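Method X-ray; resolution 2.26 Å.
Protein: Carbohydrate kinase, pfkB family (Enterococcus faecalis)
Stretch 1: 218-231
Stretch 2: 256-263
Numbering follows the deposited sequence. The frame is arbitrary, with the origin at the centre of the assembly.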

ATOM      1  N   GLY A 218      15.982 -49.344  -9.329  1.00 73.70           N
ATOM      2  CA  GLY A 218      16.790 -48.142  -9.251  1.00 71.21           C
ATOM      3  C   GLY A 218      16.886 -47.377 -10.555  1.00 69.76           C
ATOM      4  O   GLY A 218      15.931 -47.311 -11.326  1.00 69.91           O
ATOM      5  N   GLU A 219      18.055 -46.798 -10.798  1.00 67.96           N
ATOM      6  CA  GLU A 219      18.301 -46.013 -11.997  1.00 66.30           C
ATOM      7  C   GLU A 219      18.014 -46.783 -13.280  1.00 65.30           C
ATOM      8  O   GLU A 219      17.300 -46.294 -14.156  1.00 64.58           O
ATOM      9  CB  GLU A 219      19.750 -45.524 -12.012  1.00 65.72           C
ATOM     10  CG  GLU A 219      20.088 -44.627 -13.185  1.00 65.16           C
ATOM     11  CD  GLU A 219      21.517 -44.137 -13.142  1.00 65.20           C
ATOM     12  OE1 GLU A 219      21.944 -43.666 -12.066  1.00 65.96           O
ATOM     13  OE2 GLU A 219      22.211 -44.213 -14.178  1.00 63.51           O
ATOM     14  N   ALA A 220      18.579 -47.984 -13.383  1.00 63.86           N
ATOM     15  CA  ALA A 220      18.401 -48.831 -14.560  1.00 62.32           C
ATOM     16  C   ALA A 220      16.931 -48.976 -14.940  1.00 61.33           C
ATOM     17  O   ALA A 220      16.565 -48.828 -16.105  1.00 60.39           O
ATOM     18  CB  ALA A 220      19.014 -50.199 -14.308  1.00 62.09           C
ATOM     19  N   GLN A 221      16.092 -49.268 -13.953  1.00 60.90           N
ATOM     20  CA  GLN A 221      14.663 -49.420 -14.193  1.00 62.07           C
ATOM     21  C   GLN A 221      14.087 -48.091 -14.665  1.00 62.45           C
ATOM     22  O   GLN A 221      13.334 -48.029 -15.641  1.00 62.04           O
ATOM     23  CB  GLN A 221      13.951 -49.845 -12.908  1.00 62.62           C
ATOM     24  CG  GLN A 221      12.444 -49.922 -13.048  1.00 65.41           C
ATOM     25  CD  GLN A 221      11.741 -50.009 -11.712  1.00 67.26           C
ATOM     26  OE1 GLN A 221      11.908 -50.977 -10.970  1.00 69.99           O
ATOM     27  NE2 GLN A 221      10.947 -48.992 -11.395  1.00 67.93           N
ATOM     28  N   GLU A 222      14.452 -47.033 -13.947  1.00 62.29           N
ATOM     29  CA  GLU A 222      14.005 -45.677 -14.237  1.00 60.80           C
ATOM     30  C   GLU A 222      14.314 -45.290 -15.681  1.00 58.34           C
ATOM     31  O   GLU A 222      13.425 -44.881 -16.431  1.00 57.17           O
ATOM     32  CB  GLU A 222      14.692 -44.708 -13.271  1.00 63.38           C
ATOM     33  CG  GLU A 222      14.322 -43.248 -13.442  1.00 67.66           C
ATOM     34  CD  GLU A 222      12.844 -42.988 -13.234  1.00 70.21           C
ATOM     35  OE1 GLU A 222      12.044 -43.345 -14.123  1.00 71.86           O
ATOM     36  OE2 GLU A 222      12.486 -42.433 -12.174  1.00 71.75           O
ATOM     37  N   THR A 223      15.579 -45.427 -16.062  1.00 56.10           N
ATOM     38  CA  THR A 223      16.024 -45.093 -17.408  1.00 55.98           C
ATOM     39  C   THR A 223      15.371 -45.964 -18.488  1.00 56.91           C
ATOM     40  O   THR A 223      15.013 -45.469 -19.561  1.00 57.22           O
ATOM     41  CB  THR A 223      17.558 -45.227 -17.528  1.00 55.67           C
ATOM     42  OG1 THR A 223      18.191 -44.411 -16.534  1.00 54.89           O
ATOM     43  CG2 THR A 223      18.026 -44.786 -18.905  1.00 54.31           C
ATOM     44  N   GLU A 224      15.218 -47.256 -18.209  1.00 56.85           N
ATOM     45  CA  GLU A 224      14.613 -48.179 -19.170  1.00 56.75           C
ATOM     46  C   GLU A 224      13.206 -47.723 -19.540  1.00 55.44           C
ATOM     47  O   GLU A 224      12.846 -47.686 -20.715  1.00 55.48           O
ATOM     48  CB  GLU A 224      14.563 -49.599 -18.585  1.00 56.56           C
ATOM     49  CG  GLU A 224      14.233 -50.710 -19.586  1.00 56.66           C
ATOM     50  CD  GLU A 224      12.776 -50.727 -20.031  1.00 56.33           C
ATOM     51  OE1 GLU A 224      11.877 -50.668 -19.165  1.00 56.19           O
ATOM     52  OE2 GLU A 224      12.530 -50.814 -21.251  1.00 57.03           O
ATOM     53  N   LEU A 225      12.415 -47.377 -18.532  1.00 54.77           N
ATOM     54  CA  LEU A 225      11.051 -46.925 -18.762  1.00 55.46           C
ATOM     55  C   LEU A 225      10.978 -45.645 -19.596  1.00 55.55           C
ATOM     56  O   LEU A 225      10.198 -45.559 -20.546  1.00 56.77           O
ATOM     57  CB  LEU A 225      10.343 -46.705 -17.425  1.00 56.48           C
ATOM     58  CG  LEU A 225       8.990 -45.988 -17.463  1.00 57.73           C
ATOM     59  CD1 LEU A 225       8.116 -46.564 -18.557  1.00 60.42           C
ATOM     60  CD2 LEU A 225       8.311 -46.126 -16.114  1.00 59.56           C
ATOM     61  N   ILE A 226      11.802 -44.661 -19.250  1.00 53.97           N
ATOM     62  CA  ILE A 226      11.807 -43.378 -19.945  1.00 52.33           C
ATOM     63  C   ILE A 226      12.330 -43.423 -21.377  1.00 51.83           C
ATOM     64  O   ILE A 226      11.727 -42.841 -22.280  1.00 50.09           O
ATOM     65  CB  ILE A 226      12.610 -42.327 -19.137  1.00 51.47           C
ATOM     66  CG1 ILE A 226      11.883 -42.036 -17.826  1.00 51.47           C
ATOM     67  CG2 ILE A 226      12.787 -41.049 -19.950  1.00 50.34           C
ATOM     68  CD1 ILE A 226      12.633 -41.124 -16.889  1.00 50.88           C
ATOM     69  N   GLN A 227      13.449 -44.099 -21.597  1.00 52.33           N
ATOM     70  CA  GLN A 227      13.993 -44.171 -22.948  1.00 53.90           C
ATOM     71  C   GLN A 227      13.122 -45.047 -23.841  1.00 54.09           C
ATOM     72  O   GLN A 227      13.196 -44.964 -25.066  1.00 55.39           O
ATOM     73  CB  GLN A 227      15.435 -44.676 -22.914  1.00 54.20           C
ATOM     74  CG  GLN A 227      16.347 -43.750 -22.133  1.00 55.54           C
ATOM     75  CD  GLN A 227      17.801 -44.137 -22.225  1.00 57.23           C
ATOM     76  OE1 GLN A 227      18.171 -45.275 -21.933  1.00 58.61           O
ATOM     77  NE2 GLN A 227      18.642 -43.190 -22.625  1.00 56.71           N
ATOM     78  N   ARG A 228      12.283 -45.868 -23.218  1.00 52.87           N
ATOM     79  CA  ARG A 228      11.373 -46.739 -23.950  1.00 54.27           C
ATOM     80  C   ARG A 228      10.253 -45.830 -24.470  1.00 54.71           C
ATOM     81  O   ARG A 228       9.894 -45.870 -25.649  1.00 54.62           O
ATOM     82  CB  ARG A 228      10.802 -47.801 -23.004  1.00 53.26           C
ATOM     83  CG  ARG A 228      10.399 -49.108 -23.670  1.00 54.27           C
ATOM     84  CD  ARG A 228      10.007 -50.138 -22.614  1.00 53.12           C
ATOM     85  NE  ARG A 228       8.678 -49.886 -22.065  1.00 53.66           N
ATOM     86  CZ  ARG A 228       8.283 -50.252 -20.850  1.00 53.85           C
ATOM     87  NH1 ARG A 228       9.118 -50.884 -20.037  1.00 55.33           N
ATOM     88  NH2 ARG A 228       7.043 -50.002 -20.452  1.00 53.45           N
ATOM     89  N   PHE A 229       9.713 -45.010 -23.570  1.00 55.08           N
ATOM     90  CA  PHE A 229       8.656 -44.057 -23.905  1.00 54.22           C
ATOM     91  C   PHE A 229       9.147 -43.126 -25.009  1.00 53.52           C
ATOM     92  O   PHE A 229       8.415 -42.815 -25.946  1.00 53.93           O
ATOM     93  CB  PHE A 229       8.283 -43.246 -22.653  1.00 55.84           C
ATOM     94  CG  PHE A 229       7.614 -41.926 -22.946  1.00 55.61           C
ATOM     95  CD1 PHE A 229       6.303 -41.874 -23.409  1.00 55.89           C
ATOM     96  CD2 PHE A 229       8.305 -40.730 -22.758  1.00 56.57           C
ATOM     97  CE1 PHE A 229       5.686 -40.651 -23.679  1.00 56.55           C
ATOM     98  CE2 PHE A 229       7.700 -39.502 -23.024  1.00 57.52           C
ATOM     99  CZ  PHE A 229       6.388 -39.462 -23.486  1.00 57.05           C
HETATM  100  N   MSE A 230      10.398 -42.697 -24.899  1.00 53.20           N
HETATM  101  CA  MSE A 230      10.991 -41.791 -25.873  1.00 54.76           C
HETATM  102  C   MSE A 230      11.166 -42.368 -27.274  1.00 55.45           C
HETATM  103  O   MSE A 230      10.870 -41.695 -28.264  1.00 54.42           O
HETATM  104  CB  MSE A 230      12.344 -41.300 -25.376  1.00 56.33           C
HETATM  105  CG  MSE A 230      12.275 -40.362 -24.188  1.00 58.75           C
HETATM  106 SE   MSE A 230      14.034 -39.710 -23.763  1.00 64.16          SE
HETATM  107  CE  MSE A 230      14.226 -38.396 -25.171  1.00 58.14           C
ATOM    108  N   SER A 231      11.672 -43.596 -27.363  1.00 55.18           N
ATOM    109  CA  SER A 231      11.885 -44.216 -28.666  1.00 54.89           C
ATOM    110  C   SER A 231      10.551 -44.501 -29.337  1.00 53.99           C
ATOM    111  O   SER A 231      10.443 -44.455 -30.560  1.00 55.58           O
ATOM    112  CB  SER A 231      12.708 -45.502 -28.525  1.00 54.94           C
ATOM    113  OG  SER A 231      12.121 -46.390 -27.593  1.00 58.07           O
ATOM    114  N   LEU A 256      17.654 -34.807 -17.536  1.00 43.76           N
ATOM    115  CA  LEU A 256      17.485 -34.633 -18.974  1.00 44.75           C
ATOM    116  C   LEU A 256      17.864 -35.933 -19.685  1.00 46.90           C
ATOM    117  O   LEU A 256      19.009 -36.386 -19.600  1.00 46.10           O
ATOM    118  CB  LEU A 256      18.374 -33.483 -19.457  1.00 41.60           C
ATOM    119  CG  LEU A 256      18.503 -33.199 -20.954  1.00 41.88           C
ATOM    120  CD1 LEU A 256      17.139 -32.937 -21.575  1.00 38.18           C
ATOM    121  CD2 LEU A 256      19.421 -32.002 -21.141  1.00 40.24           C
ATOM    122  N   TYR A 257      16.896 -36.526 -20.379  1.00 48.15           N
ATOM    123  CA  TYR A 257      17.112 -37.783 -21.100  1.00 50.22           C
ATOM    124  C   TYR A 257      17.032 -37.636 -22.614  1.00 51.51           C
ATOM    125  O   TYR A 257      16.385 -36.731 -23.145  1.00 50.89           O
ATOM    126  CB  TYR A 257      16.053 -38.825 -20.724  1.00 49.37           C
ATOM    127  CG  TYR A 257      16.078 -39.352 -19.310  1.00 50.18           C
ATOM    128  CD1 TYR A 257      16.772 -40.519 -18.990  1.00 49.30           C
ATOM    129  CD2 TYR A 257      15.354 -38.719 -18.301  1.00 50.22           C
ATOM    130  CE1 TYR A 257      16.734 -41.045 -17.699  1.00 48.61           C
ATOM    131  CE2 TYR A 257      15.311 -39.233 -17.012  1.00 48.77           C
ATOM    132  CZ  TYR A 257      16.000 -40.394 -16.717  1.00 49.80           C
ATOM    133  OH  TYR A 257      15.942 -40.899 -15.440  1.00 50.74           O
ATOM    134  N   THR A 258      17.705 -38.554 -23.294  1.00 53.77           N
ATOM    135  CA  THR A 258      17.678 -38.654 -24.746  1.00 53.88           C
ATOM    136  C   THR A 258      17.395 -40.144 -24.874  1.00 54.67           C
ATOM    137  O   THR A 258      17.309 -40.843 -23.861  1.00 52.31           O
ATOM    138  CB  THR A 258      19.035 -38.351 -25.403  1.00 53.34           C
ATOM    139  OG1 THR A 258      20.002 -39.310 -24.964  1.00 54.63           O
ATOM    140  CG2 THR A 258      19.503 -36.950 -25.046  1.00 53.52           C
ATOM    141  N   GLN A 259      17.245 -40.647 -26.089  1.00 56.23           N
ATOM    142  CA  GLN A 259      16.984 -42.068 -26.231  1.00 58.81           C
ATOM    143  C   GLN A 259      18.204 -42.886 -25.815  1.00 59.10           C
ATOM    144  O   GLN A 259      18.070 -44.044 -25.422  1.00 59.61           O
ATOM    145  CB  GLN A 259      16.574 -42.392 -27.672  1.00 59.60           C
ATOM    146  CG  GLN A 259      15.171 -41.910 -28.006  1.00 62.34           C
ATOM    147  CD  GLN A 259      14.754 -42.210 -29.430  1.00 62.94           C
ATOM    148  OE1 GLN A 259      14.787 -43.358 -29.870  1.00 66.00           O
ATOM    149  NE2 GLN A 259      14.348 -41.176 -30.157  1.00 62.41           N
ATOM    150  N   ASN A 260      19.385 -42.275 -25.860  1.00 60.08           N
ATOM    151  CA  ASN A 260      20.612 -42.984 -25.506  1.00 61.91           C
ATOM    152  C   ASN A 260      21.463 -42.378 -24.388  1.00 62.78           C
ATOM    153  O   ASN A 260      22.597 -42.808 -24.176  1.00 63.09           O
ATOM    154  CB  ASN A 260      21.477 -43.146 -26.755  1.00 62.74           C
ATOM    155  CG  ASN A 260      20.723 -43.786 -27.899  1.00 63.79           C
ATOM    156  OD1 ASN A 260      20.226 -44.907 -27.779  1.00 64.55           O
ATOM    157  ND2 ASN A 260      20.623 -43.075 -29.014  1.00 64.47           N
ATOM    158  N   GLU A 261      20.934 -41.390 -23.673  1.00 62.90           N
ATOM    159  CA  GLU A 261      21.692 -40.765 -22.590  1.00 61.97           C
ATOM    160  C   GLU A 261      20.825 -40.326 -21.421  1.00 60.35           C
ATOM    161  O   GLU A 261      19.604 -40.212 -21.538  1.00 59.32           O
ATOM    162  CB  GLU A 261      22.478 -39.564 -23.113  1.00 63.41           C
ATOM    163  CG  GLU A 261      23.538 -39.916 -24.135  1.00 66.86           C
ATOM    164  CD  GLU A 261      24.209 -38.689 -24.718  1.00 70.18           C
ATOM    165  OE1 GLU A 261      24.895 -37.967 -23.960  1.00 71.59           O
ATOM    166  OE2 GLU A 261      24.045 -38.441 -25.933  1.00 71.93           O
ATOM    167  N   TYR A 262      21.477 -40.079 -20.291  1.00 59.25           N
ATOM    168  CA  TYR A 262      20.800 -39.653 -19.075  1.00 57.39           C
ATOM    169  C   TYR A 262      21.701 -38.733 -18.267  1.00 57.10           C
ATOM    170  O   TYR A 262      22.791 -39.125 -17.854  1.00 56.98           O
ATOM    171  CB  TYR A 262      20.411 -40.871 -18.234  1.00 56.59           C
ATOM    172  CG  TYR A 262      20.105 -40.554 -16.786  1.00 56.94           C
ATOM    173  CD1 TYR A 262      19.242 -39.511 -16.444  1.00 56.85           C
ATOM    174  CD2 TYR A 262      20.667 -41.306 -15.757  1.00 56.33           C
ATOM    175  CE1 TYR A 262      18.948 -39.228 -15.117  1.00 55.93           C
ATOM    176  CE2 TYR A 262      20.378 -41.034 -14.427  1.00 56.58           C
ATOM    177  CZ  TYR A 262      19.517 -39.994 -14.114  1.00 56.21           C
ATOM    178  OH  TYR A 262      19.219 -39.733 -12.800  1.00 54.68           O
ATOM    179  N   GLN A 263      21.236 -37.507 -18.044  1.00 55.70           N
ATOM    180  CA  GLN A 263      22.004 -36.528 -17.287  1.00 54.12           C
ATOM    181  C   GLN A 263      21.181 -35.984 -16.127  1.00 52.32           C
ATOM    182  O   GLN A 263      20.099 -35.432 -16.319  1.00 51.75           O
ATOM    183  CB  GLN A 263      22.436 -35.380 -18.197  1.00 56.10           C
ATOM    184  CG  GLN A 263      23.694 -34.695 -17.727  1.00 58.23           C
ATOM    185  CD  GLN A 263      24.858 -35.656 -17.648  1.00 59.83           C
ATOM    186  OE1 GLN A 263      25.206 -36.306 -18.635  1.00 62.00           O
ATOM    187  NE2 GLN A 263      25.466 -35.759 -16.473  1.00 60.15           N
TER

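Stretch 2 is a tight hairpin laid against one side of the helix in stretch 1. Its two strand segments are joined through backbone bonds between Leu-256 and Gln-263. Leu-256 N donates to Gln-263 O at 2.8 Å, and Gln-263 N donates to Leu-256 O at 2.9 Å. Neither residue touches the helix. The contact is made by the residues between them, and it buries 562 Å² in all, both sides summed.

Tyr-257 gives up more area to the contact than any other residue. Its CA-to-CB bond points toward the helix, and chi1 is m. The ring lies along the helix and meets Glu-222, Thr-223 and Ile-226. Ile-226 covers one face. Its CG2 sits 4.0 Å from the ring centroid and 20° off the ring normal, a CH-pi contact. CD1 of Ile-226 also comes to 3.3 Å from CE2 of Tyr-257, which is close packing. Thr-223 lies at the ring edge, near its plane, with OG1 3.8 Å from CE1 of Tyr-257. That hydroxyl donates back to its own helix, from Thr-223 OG1 to Glu-219 O at 3.2 Å. At the far end of the ring, OH of Tyr-257 is 3.5 Å from CG of Glu-222, so the phenol tip meets the aliphatic part of that side chain. At the other end, SE of Met-230, a selenomethionine, packs 3.8 Å from CB of Tyr-257.

The CA-to-CB bond of Thr-258 points away from the helix, and the residue contributes its backbone instead. Its carbonyl takes the one hydrogen bond identified between the stretches. Gln-227 NE2 donates to Thr-258 O at 3.0 Å, with an N-H...acceptor angle of 159°. SE of Met-230 lies 3.5 Å from the same Thr-258 O.

The CA-to-CB bond of Gln-259 points away, but the end of the side chain comes nearer. CG of Gln-259 reaches 3.9 Å from CB of Met-230, and OE1 of Gln-259 is 3.3 Å from CA of Ser-231. Its NE2 is hydrogen-bonded elsewhere in the structure. Here the backbones come close, with the CA atoms of Gln-227 and Gln-259 4.9 Å apart. Gln-227 NE2 is also 3.0 Å from Gln-259 O, but the angle is too poor for a hydrogen bond.

The CA-to-CB bonds of Asn-260 and Glu-261 point away, and each residue loses little area. Their backbone lines the site of the Gln-227 amide. NE2 of Gln-227 is 3.4 Å from C of Asn-260. It is 3.1 Å from N of Glu-261, but both atoms are donors, so no bond forms. The turn itself is held by Thr-258 N donating to Glu-261 O at 3.1 Å.

Tyr-262 points its CA-to-CB bond toward the helix again, with chi1 t. Glu-219 reaches the edge of its ring by an extended side chain, chi1 and chi2 both t. CD of Glu-219 is 3.5 Å from CE2 of Tyr-262. OG1 of Thr-223 lies 4.0 Å from CD2 of Tyr-262, so Thr-223 touches both tyrosines.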